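Local coordinates for protein taurine:2-oxoglutarate aminotransferase (Bifidobacterium kashiwanohense PV20-2, PDB 6JIX) that binds pyridoxal 5'-phosphate and glutamate and, as a class-III aminotransferase, probably transfers the amino group of taurine to 2-oxoglutarate, at residues A95-D100 and A326-Y331; P66-A71 and V283-V288; I124-M129 and V293-R298; K341-I346 and E427-E432. One frame throughout, in Å; residues are numbered along the deposited sequence.

Contact 1: residues A95-D100 and A326-Y331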
loop_
_atom_site.group_PDB
_atom_site.type_symbol
_atom_site.label_atom_id
_atom_site.label_comp_id
_atom_site.label_asym_id
_atom_site.label_seq_id
_atom_site.Cartn_x
_atom_site.Cartn_y
_atom_site.Cartn_z
ATOM N N ALA A 95 -16.977 -0.813 -7.426
ATOM C CA ALA A 95 -16.549 -1.791 -8.418
ATOM C C ALA A 95 -17.429 -1.734 -9.665
ATOM O O ALA A 95 -16.925 -1.712 -10.793
ATOM C CB ALA A 95 -16.557 -3.187 -7.816
ATOM N N LYS A 96 -18.754 -1.688 -9.490
ATOM C CA LYS A 96 -19.626 -1.599 -10.658
ATOM C C LYS A 96 -19.412 -0.290 -11.408
ATOM O O LYS A 96 -19.273 -0.290 -12.635
ATOM C CB LYS A 96 -21.094 -1.757 -10.263
ATOM C CG LYS A 96 -21.931 -2.349 -11.400
ATOM C CD LYS A 96 -23.206 -1.561 -11.658
ATOM C CE LYS A 96 -24.022 -2.232 -12.745
ATOM N NZ LYS A 96 -24.522 -1.233 -13.721
ATOM N N MET A 97 -19.378 0.840 -10.689
ATOM C CA MET A 97 -19.180 2.126 -11.356
ATOM C C MET A 97 -17.889 2.131 -12.157
ATOM O O MET A 97 -17.838 2.678 -13.265
ATOM C CB MET A 97 -19.155 3.263 -10.349
ATOM C CG MET A 97 -20.479 3.574 -9.718
ATOM S SD MET A 97 -20.224 4.632 -8.291
ATOM C CE MET A 97 -19.507 6.050 -9.093
ATOM N N LEU A 98 -16.828 1.550 -11.599
ATOM C CA LEU A 98 -15.544 1.551 -12.286
ATOM C C LEU A 98 -15.595 0.675 -13.527
ATOM O O LEU A 98 -15.187 1.104 -14.612
ATOM C CB LEU A 98 -14.446 1.086 -11.342
ATOM C CG LEU A 98 -14.049 2.076 -10.267
ATOM C CD1 LEU A 98 -12.785 1.582 -9.600
ATOM C CD2 LEU A 98 -13.869 3.441 -10.888
ATOM N N VAL A 99 -16.108 -0.556 -13.390
ATOM C CA VAL A 99 -16.298 -1.424 -14.553
ATOM C C VAL A 99 -17.131 -0.711 -15.611
ATOM O O VAL A 99 -16.832 -0.777 -16.810
ATOM C CB VAL A 99 -16.945 -2.759 -14.135
ATOM C CG1 VAL A 99 -17.246 -3.612 -15.364
ATOM C CG2 VAL A 99 -16.054 -3.514 -13.160
ATOM N N ASP A 100 -18.180 0.002 -15.174
ATOM C CA ASP A 100 -19.096 0.674 -16.095
ATOM C C ASP A 100 -18.398 1.776 -16.899
ATOM O O ASP A 100 -18.538 1.826 -18.123
ATOM C CB ASP A 100 -20.286 1.237 -15.313
ATOM C CG ASP A 100 -21.377 0.197 -15.063
ATOM O OD1 ASP A 100 -21.275 -0.929 -15.618
ATOM O OD2 ASP A 100 -22.338 0.519 -14.312
ATOM N N ALA A 326 -18.007 9.024 -4.429
ATOM C CA ALA A 326 -18.305 10.445 -4.558
ATOM C C ALA A 326 -17.453 11.092 -5.643
ATOM O O ALA A 326 -17.951 11.898 -6.443
ATOM C CB ALA A 326 -18.094 11.138 -3.218
ATOM N N ALA A 327 -16.162 10.758 -5.688
ATOM C CA ALA A 327 -15.293 11.325 -6.715
ATOM C C ALA A 327 -15.757 10.930 -8.109
ATOM O O ALA A 327 -15.924 11.782 -8.986
ATOM C CB ALA A 327 -13.850 10.877 -6.494
ATOM N N VAL A 328 -16.002 9.644 -8.334
ATOM C CA VAL A 328 -16.353 9.228 -9.689
ATOM C C VAL A 328 -17.675 9.857 -10.111
ATOM O O VAL A 328 -17.807 10.341 -11.243
ATOM C CB VAL A 328 -16.384 7.694 -9.800
ATOM C CG1 VAL A 328 -16.934 7.277 -11.149
ATOM C CG2 VAL A 328 -14.976 7.106 -9.543
ATOM N N ASN A 329 -18.661 9.892 -9.196
ATOM C CA ASN A 329 -19.949 10.522 -9.495
ATOM C C ASN A 329 -19.769 11.990 -9.860
ATOM O O ASN A 329 -20.445 12.498 -10.757
ATOM C CB ASN A 329 -20.906 10.396 -8.307
ATOM C CG ASN A 329 -21.731 9.110 -8.341
ATOM O OD1 ASN A 329 -21.962 8.528 -9.407
ATOM N ND2 ASN A 329 -22.170 8.653 -7.161
ATOM N N TYR A 330 -18.841 12.680 -9.200
ATOM C CA TYR A 330 -18.550 14.057 -9.571
ATOM C C TYR A 330 -17.989 14.151 -10.990
ATOM O O TYR A 330 -18.443 14.981 -11.793
ATOM C CB TYR A 330 -17.575 14.680 -8.580
ATOM C CG TYR A 330 -17.493 16.181 -8.747
ATOM C CD1 TYR A 330 -16.704 16.756 -9.739
ATOM C CD2 TYR A 330 -18.227 17.021 -7.924
ATOM C CE1 TYR A 330 -16.641 18.136 -9.881
ATOM C CE2 TYR A 330 -18.166 18.378 -8.052
ATOM C CZ TYR A 330 -17.385 18.945 -9.027
ATOM O OH TYR A 330 -17.360 20.328 -9.127
ATOM N N TYR A 331 -16.974 13.337 -11.311
ATOM C CA TYR A 331 -16.393 13.393 -12.651
ATOM C C TYR A 331 -17.498 13.322 -13.683
ATOM O O TYR A 331 -17.532 14.109 -14.634
ATOM C CB TYR A 331 -15.390 12.249 -12.892
ATOM C CG TYR A 331 -14.083 12.323 -12.136
ATOM C CD1 TYR A 331 -13.296 13.468 -12.171
ATOM C CD2 TYR A 331 -13.632 11.233 -11.385
ATOM C CE1 TYR A 331 -12.112 13.526 -11.482
ATOM C CE2 TYR A 331 -12.451 11.282 -10.693
ATOM C CZ TYR A 331 -11.690 12.426 -10.742
ATOM O OH TYR A 331 -10.496 12.477 -10.048
#

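Contact 2: residues P66-A71 and V283-V288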
loop_
_atom_site.group_PDB
_atom_site.type_symbol
_atom_site.label_atom_id
_atom_site.label_comp_id
_atom_site.label_asym_id
_atom_site.label_seq_id
_atom_site.Cartn_x
_atom_site.Cartn_y
_atom_site.Cartn_z
ATOM N N PRO A 66 -16.389 19.587 -1.477
ATOM C CA PRO A 66 -17.434 19.147 -0.537
ATOM C C PRO A 66 -18.007 17.768 -0.832
ATOM O O PRO A 66 -18.331 17.038 0.112
ATOM C CB PRO A 66 -18.488 20.248 -0.675
ATOM C CG PRO A 66 -17.677 21.462 -1.027
ATOM C CD PRO A 66 -16.643 20.948 -1.987
ATOM N N GLU A 67 -18.158 17.387 -2.104
ATOM C CA GLU A 67 -18.805 16.114 -2.409
ATOM C C GLU A 67 -18.035 14.938 -1.816
ATOM O O GLU A 67 -18.641 14.020 -1.248
ATOM C CB GLU A 67 -18.960 15.946 -3.920
ATOM C CG GLU A 67 -20.115 16.718 -4.512
ATOM C CD GLU A 67 -19.790 18.182 -4.676
ATOM O OE1 GLU A 67 -18.665 18.581 -4.276
ATOM O OE2 GLU A 67 -20.652 18.933 -5.199
ATOM N N ILE A 68 -16.697 14.948 -1.931
ATOM C CA ILE A 68 -15.888 13.861 -1.374
ATOM C C ILE A 68 -15.760 14.015 0.133
ATOM O O ILE A 68 -15.859 13.034 0.879
ATOM C CB ILE A 68 -14.498 13.784 -2.039
ATOM C CG1 ILE A 68 -14.611 13.581 -3.554
ATOM C CG2 ILE A 68 -13.702 12.642 -1.441
ATOM C CD1 ILE A 68 -13.387 14.061 -4.310
ATOM N N VAL A 69 -15.508 15.241 0.598
ATOM C CA VAL A 69 -15.391 15.482 2.031
ATOM C C VAL A 69 -16.633 14.978 2.749
ATOM O O VAL A 69 -16.548 14.244 3.738
ATOM C CB VAL A 69 -15.148 16.975 2.311
ATOM C CG1 VAL A 69 -15.334 17.257 3.801
ATOM C CG2 VAL A 69 -13.757 17.402 1.841
ATOM N N ASP A 70 -17.807 15.327 2.231
ATOM C CA ASP A 70 -19.042 14.929 2.895
ATOM C C ASP A 70 -19.232 13.420 2.867
ATOM O O ASP A 70 -19.651 12.829 3.867
ATOM C CB ASP A 70 -20.236 15.633 2.250
ATOM C CG ASP A 70 -20.251 17.120 2.528
ATOM O OD1 ASP A 70 -19.569 17.567 3.473
ATOM O OD2 ASP A 70 -20.946 17.849 1.791
ATOM N N ALA A 71 -18.948 12.782 1.728
ATOM C CA ALA A 71 -19.088 11.332 1.646
ATOM C C ALA A 71 -18.204 10.653 2.678
ATOM O O ALA A 71 -18.587 9.631 3.271
ATOM C CB ALA A 71 -18.757 10.847 0.234
ATOM N N VAL A 283 -8.966 8.253 -8.314
ATOM C CA VAL A 283 -10.163 7.539 -7.879
ATOM C C VAL A 283 -10.703 8.160 -6.591
ATOM O O VAL A 283 -11.915 8.115 -6.318
ATOM C CB VAL A 283 -9.869 6.025 -7.733
ATOM C CG1 VAL A 283 -9.009 5.733 -6.530
ATOM C CG2 VAL A 283 -11.165 5.210 -7.658
ATOM N N THR A 284 -9.823 8.741 -5.775
ATOM C CA THR A 284 -10.273 9.475 -4.600
ATOM C C THR A 284 -9.605 10.842 -4.490
ATOM O O THR A 284 -9.715 11.478 -3.439
ATOM C CB THR A 284 -10.038 8.675 -3.301
ATOM O OG1 THR A 284 -8.671 8.809 -2.880
ATOM C CG2 THR A 284 -10.377 7.202 -3.480
ATOM N N CYS A 285 -8.925 11.322 -5.536
ATOM C CA CYS A 285 -8.197 12.591 -5.467
ATOM C C CYS A 285 -7.227 12.636 -4.281
ATOM O O CYS A 285 -6.852 13.724 -3.799
ATOM C CB CYS A 285 -9.164 13.770 -5.409
ATOM S SG CYS A 285 -10.333 13.724 -6.761
ATOM N N GLY A 286 -6.817 11.459 -3.803
ATOM C CA GLY A 286 -5.883 11.345 -2.708
ATOM C C GLY A 286 -6.497 11.523 -1.337
ATOM O O GLY A 286 -5.777 11.423 -0.337
ATOM N N TYR A 287 -7.803 11.781 -1.263
ATOM C CA TYR A 287 -8.425 12.095 0.012
ATOM C C TYR A 287 -8.396 10.899 0.955
ATOM O O TYR A 287 -8.308 11.086 2.171
ATOM C CB TYR A 287 -9.865 12.562 -0.198
ATOM C CG TYR A 287 -10.055 13.914 -0.859
ATOM C CD1 TYR A 287 -9.032 14.538 -1.575
ATOM C CD2 TYR A 287 -11.294 14.561 -0.789
ATOM C CE1 TYR A 287 -9.245 15.782 -2.187
ATOM C CE2 TYR A 287 -11.522 15.796 -1.397
ATOM C CZ TYR A 287 -10.505 16.403 -2.091
ATOM O OH TYR A 287 -10.767 17.626 -2.679
ATOM N N VAL A 288 -8.459 9.680 0.421
ATOM C CA VAL A 288 -8.264 8.445 1.184
ATOM C C VAL A 288 -7.455 7.493 0.313
ATOM O O VAL A 288 -7.756 7.366 -0.883
ATOM C CB VAL A 288 -9.599 7.796 1.582
ATOM C CG1 VAL A 288 -9.369 6.619 2.542
ATOM C CG2 VAL A 288 -10.527 8.823 2.182
#

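Contact 3: residues I124-M129 and V293-R298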
loop_
_atom_site.group_PDB
_atom_site.type_symbol
_atom_site.label_atom_id
_atom_site.label_comp_id
_atom_site.label_asym_id
_atom_site.label_seq_id
_atom_site.Cartn_x
_atom_site.Cartn_y
_atom_site.Cartn_z
ATOM N N ILE A 124 0.780 -7.647 -11.958
ATOM C CA ILE A 124 1.849 -8.570 -12.323
ATOM C C ILE A 124 1.526 -9.987 -11.853
ATOM O O ILE A 124 1.609 -10.948 -12.629
ATOM C CB ILE A 124 3.182 -8.086 -11.737
ATOM C CG1 ILE A 124 3.642 -6.819 -12.436
ATOM C CG2 ILE A 124 4.229 -9.201 -11.796
ATOM C CD1 ILE A 124 4.701 -6.095 -11.650
ATOM N N LYS A 125 1.214 -10.146 -10.554
ATOM C CA LYS A 125 0.955 -11.482 -10.019
ATOM C C LYS A 125 -0.161 -12.171 -10.785
ATOM O O LYS A 125 -0.067 -13.363 -11.104
ATOM C CB LYS A 125 0.595 -11.419 -8.535
ATOM C CG LYS A 125 1.790 -11.316 -7.615
ATOM C CD LYS A 125 1.391 -10.907 -6.209
ATOM C CE LYS A 125 1.078 -12.109 -5.343
ATOM N NZ LYS A 125 0.396 -11.676 -4.086
ATOM N N MET A 126 -1.236 -11.433 -11.079
ATOM C CA MET A 126 -2.366 -12.016 -11.793
ATOM C C MET A 126 -1.982 -12.420 -13.217
ATOM O O MET A 126 -2.364 -13.502 -13.688
ATOM C CB MET A 126 -3.531 -11.025 -11.792
ATOM C CG MET A 126 -4.000 -10.606 -10.394
ATOM S SD MET A 126 -5.596 -9.754 -10.430
ATOM C CE MET A 126 -5.136 -8.046 -10.276
ATOM N N ALA A 127 -1.190 -11.589 -13.908
ATOM C CA ALA A 127 -0.798 -11.938 -15.271
ATOM C C ALA A 127 0.039 -13.210 -15.284
ATOM O O ALA A 127 -0.144 -14.076 -16.146
ATOM C CB ALA A 127 -0.046 -10.779 -15.931
ATOM N N ARG A 128 0.952 -13.353 -14.329
ATOM C CA ARG A 128 1.735 -14.583 -14.258
ATOM C C ARG A 128 0.837 -15.788 -13.968
ATOM O O ARG A 128 1.020 -16.863 -14.555
ATOM C CB ARG A 128 2.836 -14.442 -13.201
ATOM C CG ARG A 128 4.136 -13.859 -13.720
ATOM C CD ARG A 128 4.900 -13.134 -12.624
ATOM N NE ARG A 128 6.203 -12.657 -13.085
ATOM C CZ ARG A 128 7.104 -12.049 -12.314
ATOM N NH1 ARG A 128 6.848 -11.832 -11.027
ATOM N NH2 ARG A 128 8.272 -11.672 -12.829
ATOM N N MET A 129 -0.156 -15.620 -13.081
ATOM C CA MET A 129 -1.080 -16.711 -12.762
ATOM C C MET A 129 -1.979 -17.045 -13.950
ATOM O O MET A 129 -2.193 -18.223 -14.263
ATOM C CB MET A 129 -1.932 -16.351 -11.543
ATOM C CG MET A 129 -1.342 -16.762 -10.176
ATOM S SD MET A 129 -2.382 -16.268 -8.764
ATOM C CE MET A 129 -1.668 -14.691 -8.326
ATOM N N VAL A 293 -6.985 -2.741 -9.547
ATOM C CA VAL A 293 -6.786 -3.372 -10.845
ATOM C C VAL A 293 -8.165 -3.656 -11.413
ATOM O O VAL A 293 -8.980 -4.317 -10.759
ATOM C CB VAL A 293 -5.976 -4.682 -10.755
ATOM C CG1 VAL A 293 -5.534 -5.117 -12.136
ATOM C CG2 VAL A 293 -4.788 -4.533 -9.819
ATOM N N VAL A 294 -8.434 -3.153 -12.602
ATOM C CA VAL A 294 -9.629 -3.523 -13.348
ATOM C C VAL A 294 -9.259 -4.662 -14.288
ATOM O O VAL A 294 -8.294 -4.557 -15.062
ATOM C CB VAL A 294 -10.181 -2.327 -14.132
ATOM C CG1 VAL A 294 -11.527 -2.680 -14.712
ATOM C CG2 VAL A 294 -10.227 -1.099 -13.237
ATOM N N VAL A 295 -10.004 -5.758 -14.213
ATOM C CA VAL A 295 -9.643 -6.947 -14.962
ATOM C C VAL A 295 -10.756 -7.269 -15.946
ATOM O O VAL A 295 -11.935 -7.022 -15.692
ATOM C CB VAL A 295 -9.331 -8.149 -14.030
ATOM C CG1 VAL A 295 -8.337 -7.742 -12.949
ATOM C CG2 VAL A 295 -10.594 -8.702 -13.400
ATOM N N SER A 296 -10.360 -7.826 -17.084
ATOM C CA SER A 296 -11.252 -8.254 -18.148
ATOM C C SER A 296 -12.160 -9.406 -17.696
ATOM O O SER A 296 -11.932 -10.062 -16.669
ATOM C CB SER A 296 -10.420 -8.718 -19.330
ATOM O OG SER A 296 -9.719 -9.888 -18.937
ATOM N N LYS A 297 -13.210 -9.658 -18.488
ATOM C CA LYS A 297 -14.051 -10.828 -18.237
ATOM C C LYS A 297 -13.238 -12.116 -18.293
ATOM O O LYS A 297 -13.400 -12.994 -17.443
ATOM C CB LYS A 297 -15.192 -10.897 -19.250
ATOM C CG LYS A 297 -16.447 -10.114 -18.875
ATOM C CD LYS A 297 -17.374 -9.896 -20.089
ATOM C CE LYS A 297 -18.148 -8.578 -19.986
ATOM N NZ LYS A 297 -19.140 -8.529 -18.858
ATOM N N ARG A 298 -12.345 -12.249 -19.278
ATOM C CA ARG A 298 -11.524 -13.456 -19.355
ATOM C C ARG A 298 -10.752 -13.657 -18.061
ATOM O O ARG A 298 -10.779 -14.739 -17.468
ATOM C CB ARG A 298 -10.575 -13.396 -20.555
#

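Contact 4: residues K341-I346 and E427-E432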
loop_
_atom_site.group_PDB
_atom_site.type_symbol
_atom_site.label_atom_id
_atom_site.label_comp_id
_atom_site.label_asym_id
_atom_site.label_seq_id
_atom_site.Cartn_x
_atom_site.Cartn_y
_atom_site.Cartn_z
ATOM N N LYS A 341 -11.106 18.962 -21.642
ATOM C CA LYS A 341 -10.830 19.225 -23.057
ATOM C C LYS A 341 -10.845 20.722 -23.361
ATOM O O LYS A 341 -9.934 21.242 -24.020
ATOM C CB LYS A 341 -11.842 18.503 -23.955
ATOM C CG LYS A 341 -11.322 18.233 -25.382
ATOM C CD LYS A 341 -10.294 17.085 -25.382
ATOM C CE LYS A 341 -9.668 16.835 -26.771
ATOM N NZ LYS A 341 -8.996 18.018 -27.398
ATOM N N GLU A 342 -11.842 21.443 -22.839
ATOM C CA GLU A 342 -11.911 22.876 -23.100
ATOM C C GLU A 342 -10.775 23.629 -22.401
ATOM O O GLU A 342 -10.266 24.623 -22.935
ATOM C CB GLU A 342 -13.286 23.403 -22.705
ATOM C CG GLU A 342 -13.318 24.850 -22.286
ATOM C CD GLU A 342 -14.674 25.233 -21.721
ATOM O OE1 GLU A 342 -15.593 24.380 -21.797
ATOM O OE2 GLU A 342 -14.817 26.372 -21.208
ATOM N N MET A 343 -10.375 23.206 -21.195
ATOM C CA MET A 343 -9.186 23.821 -20.613
ATOM C C MET A 343 -7.924 23.420 -21.376
ATOM O O MET A 343 -6.941 24.170 -21.374
ATOM C CB MET A 343 -9.039 23.459 -19.135
ATOM C CG MET A 343 -10.155 23.961 -18.257
ATOM S SD MET A 343 -10.397 25.755 -18.235
ATOM C CE MET A 343 -11.651 25.940 -19.517
ATOM N N GLU A 344 -7.923 22.251 -22.029
ATOM C CA GLU A 344 -6.791 21.909 -22.880
ATOM C C GLU A 344 -6.585 22.987 -23.927
ATOM O O GLU A 344 -5.442 23.341 -24.258
ATOM C CB GLU A 344 -6.995 20.548 -23.552
ATOM C CG GLU A 344 -5.877 20.203 -24.536
ATOM C CD GLU A 344 -6.168 18.958 -25.356
ATOM O OE1 GLU A 344 -5.986 17.838 -24.838
ATOM O OE2 GLU A 344 -6.580 19.089 -26.526
ATOM N N GLY A 345 -7.691 23.533 -24.442
ATOM C CA GLY A 345 -7.687 24.586 -25.440
ATOM C C GLY A 345 -7.062 25.879 -24.973
ATOM O O GLY A 345 -6.815 26.765 -25.800
ATOM N N ILE A 346 -6.855 26.034 -23.673
ATOM C CA ILE A 346 -6.110 27.158 -23.127
ATOM C C ILE A 346 -4.662 26.783 -22.874
ATOM O O ILE A 346 -3.749 27.505 -23.269
ATOM C CB ILE A 346 -6.777 27.659 -21.827
ATOM C CG1 ILE A 346 -8.244 28.009 -22.047
ATOM C CG2 ILE A 346 -6.001 28.817 -21.239
ATOM C CD1 ILE A 346 -8.816 28.791 -20.909
ATOM N N GLU A 427 -10.239 31.512 -16.025
ATOM C CA GLU A 427 -9.684 32.695 -15.373
ATOM C C GLU A 427 -8.485 32.327 -14.510
ATOM O O GLU A 427 -7.457 33.012 -14.512
ATOM C CB GLU A 427 -10.750 33.408 -14.532
ATOM C CG GLU A 427 -10.318 34.837 -14.118
ATOM C CD GLU A 427 -10.547 35.171 -12.623
ATOM O OE1 GLU A 427 -9.657 35.859 -12.077
ATOM O OE2 GLU A 427 -11.599 34.816 -11.998
ATOM N N GLN A 428 -8.573 31.214 -13.805
ATOM C CA GLN A 428 -7.459 30.809 -12.967
ATOM C C GLN A 428 -6.224 30.504 -13.809
ATOM O O GLN A 428 -5.113 30.945 -13.491
ATOM C CB GLN A 428 -7.880 29.606 -12.132
ATOM C CG GLN A 428 -8.646 29.983 -10.878
ATOM C CD GLN A 428 -9.300 28.780 -10.216
ATOM O OE1 GLN A 428 -9.917 27.944 -10.892
ATOM N NE2 GLN A 428 -9.164 28.680 -8.889
ATOM N N LEU A 429 -6.394 29.732 -14.881
ATOM C CA LEU A 429 -5.285 29.514 -15.807
ATOM C C LEU A 429 -4.683 30.849 -16.234
ATOM O O LEU A 429 -3.461 31.048 -16.177
ATOM C CB LEU A 429 -5.767 28.715 -17.021
ATOM C CG LEU A 429 -6.002 27.220 -16.763
ATOM C CD1 LEU A 429 -6.595 26.546 -17.984
ATOM C CD2 LEU A 429 -4.716 26.542 -16.341
ATOM N N GLU A 430 -5.539 31.794 -16.639
ATOM C CA GLU A 430 -5.059 33.094 -17.104
ATOM C C GLU A 430 -4.323 33.871 -16.023
ATOM O O GLU A 430 -3.638 34.846 -16.343
ATOM C CB GLU A 430 -6.217 33.925 -17.660
ATOM C CG GLU A 430 -6.376 33.764 -19.176
ATOM C CD GLU A 430 -7.809 33.466 -19.588
ATOM O OE1 GLU A 430 -8.742 34.049 -18.971
ATOM O OE2 GLU A 430 -7.995 32.644 -20.523
ATOM N N GLU A 431 -4.464 33.484 -14.757
ATOM C CA GLU A 431 -3.749 34.141 -13.672
ATOM C C GLU A 431 -2.437 33.463 -13.335
ATOM O O GLU A 431 -1.525 34.125 -12.833
ATOM C CB GLU A 431 -4.583 34.169 -12.380
ATOM C CG GLU A 431 -6.073 34.458 -12.527
ATOM C CD GLU A 431 -6.763 34.562 -11.171
ATOM O OE1 GLU A 431 -6.490 33.677 -10.320
ATOM O OE2 GLU A 431 -7.552 35.527 -10.963
ATOM N N GLU A 432 -2.341 32.151 -13.550
ATOM C CA GLU A 432 -1.170 31.387 -13.125
ATOM C C GLU A 432 -0.118 31.261 -14.207
ATOM O O GLU A 432 1.076 31.381 -13.912
ATOM C CB GLU A 432 -1.580 29.983 -12.672
ATOM C CG GLU A 432 -2.429 29.960 -11.415
ATOM C CD GLU A 432 -1.808 30.727 -10.258
ATOM O OE1 GLU A 432 -0.548 30.779 -10.124
ATOM O OE2 GLU A 432 -2.613 31.289 -9.483
#

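Contact 1: residues A95-D100 and A326-Y331
M97 and V328 run alongside in opposite senses, and the thioether meets the valine through its terminal methyl. M97 CE lies 3.5 Å from V328 CG1. The methionine leaves its helix with CG beside the backbone N, runs extended at the next bond and then bends at chi3 (62°), which lays CE against the second helix. There the same methyl also meets N329, whose side chain crosses that of M97 at about a right angle; N329 OD1 is 3.5 Å from M97 CE, a contact of oxygen with carbon and not a hydrogen bond. V328 divides its two methyls between two partners. While CG1 serves M97, V328 CG2 turns to L98 and stands 4.1 Å from L98 CD2. No hydrogen bond crosses between the segments, and the only salt bridge, K96 NZ to D100 OD2 at 2.9 Å on the syn lone pair, spans one helical turn inside 95-100. The axes approach to 10.7 Å, a fairly wide spacing that the long methionine bridges. Beyond L98 lie V110 and F112 of strand 107-113, and A95 and K96 pack on V19 and Y18 of the second subunit. The arrangement is helix-on-helix packing inclined by 35°, joining helices 89-102 and 318-333 beside the edge strand of the main sheet in a fold-type I aminotransferase.

Contact 2: residues P66-A71 and V283-V288
C285 and Y287 reach I68 from a type I' beta turn, T284 to Y287, an uncommon turn in which both central residues carry positive phi: 53° at C285 and 80° at G286. Its closing bond, Y287 N to T284 O, measures 2.9 Å. I68 CD1 lies 3.9 Å from C285 SG and reaches the tyrosine ring as well, 3.9 Å from Y287 CE2, with the isoleucine crossing Y287 at about a right angle. V69 CG2 approaches the same ring atom, Y287 CE2, at 4.2 Å. Segment 283-288 comes just after K281, which binds pyridoxal 5'-phosphate, so the contact ties the cofactor-lysine loop of this fold-type I enzyme to helix 66-78, which also borders the second subunit. At its far end the ring is anchored, since Y287 OH is hydrogen-bonded to G62 O and L65 N just before that helix. Replacing Y287 by alanine would probably open a gap beside I68 and V69 and leave the G62 carbonyl and L65 N-H without this hydroxyl. T284 OG1 donates to V288 O at 2.6 Å, tilted 22° from the carbonyl plane, while G286 O is hydrogen-bonded to H317 NE2 of the second subunit.

Contact 3: residues I124-M129 and V293-R298
M126 packs on V293 and V295 where helix 116-131 lies against the large mixed sheet, whose strand order, with 291-296 running antiparallel to both its neighbours, is that of the fold-type I large domain. The helix begins at G116 and A117, which bind pyridoxal 5'-phosphate, and M126 comes more than two turns further along. The methionine and V293 meet tip to tip. M126 CE is 3.5 Å from V293 CG1 and 3.6 Å from V293 CG2, so the methyl is set between the two branches of the valine instead of favouring one. A bend at chi3 (-101°) turns that methyl onto the strand. V295, two residues on and pointing to the same side, offers its CG1 at 4.2 Å from M126 CE, a looser touch. V294 between them points away from the helix and packs on F277 and F279 of the neighbouring strand. The contact is wholly apolar and buried, and one methyl carries all of it. M20 of the second subunit packs on both M126 and V295, which places this helix-on-sheet contact close to the dimer interface. Where the strand ends and helix 297-305 starts, S296 takes the N-cap position, and its OG is hydrogen-bonded to I299 N.

Contact 4: residues K341-I346 and E427-E432
Q428 O accepts two backbone N-H groups, from E431 N at 2.9 Å and E432 N at 3.0 Å, which gives this turn of helix 426-447 both an i+3 and an i+4 bond. The next residue, L429, carries the contact with the other helix. Its CD1 enters between two side chains that stand three residues apart on segment 341-346: L429 CD1 is 3.9 Å from M343 SD and 4.0 Å from I346 CB. Both partners are met at a slant, and the methionine, bent at chi2 (-60°) and again at chi3, bears on the leucine with its sulfur and not with its end methyl. At the more open side, I346 CD1 runs up to E430 OE2 at 4.0 Å, the isoleucine crossing the glutamate at about a right angle. That is van der Waals contact between a methyl and a carboxylate, and no hydrogen bond joins the segments. K341 NZ forms a salt bridge with E344 OE2 at 2.8 Å, coming from above the carboxylate plane. The helices run roughly parallel, at 29°, with axes 10.7 Å apart. On one flank E344 OE1 bonds to G368 N in the turn between strands 361-367 and 370-376; on the other, Q428 NE2 and E432 OE2 reach Y40 OH and T50 OG1 on strands 40-43 and 48-51.

In the fold
Contacts 2 and 3 are buried throughout, contacts 1 and 4 only partly. Contacts 1 and 2 are neighbours: A326 CB touches A71 CB, so helix 318-333, which meets 89-102 in contact 1, also packs on 66-78. Contact 3 sets a helix on the main sheet, contact 2 a helix on a turn, and contacts 1 and 4 a helix on a helix inclined by about 30°, with crossing angles of opposite sign. None has a hydrogen bond across it; contacts 2 and 3 are purely apolar, while in 1 and 4 a methyl also meets a side-chain oxygen. Contacts 1 to 3 touch the second subunit; contact 4, about 38 Å from contact 3 between centres, does not.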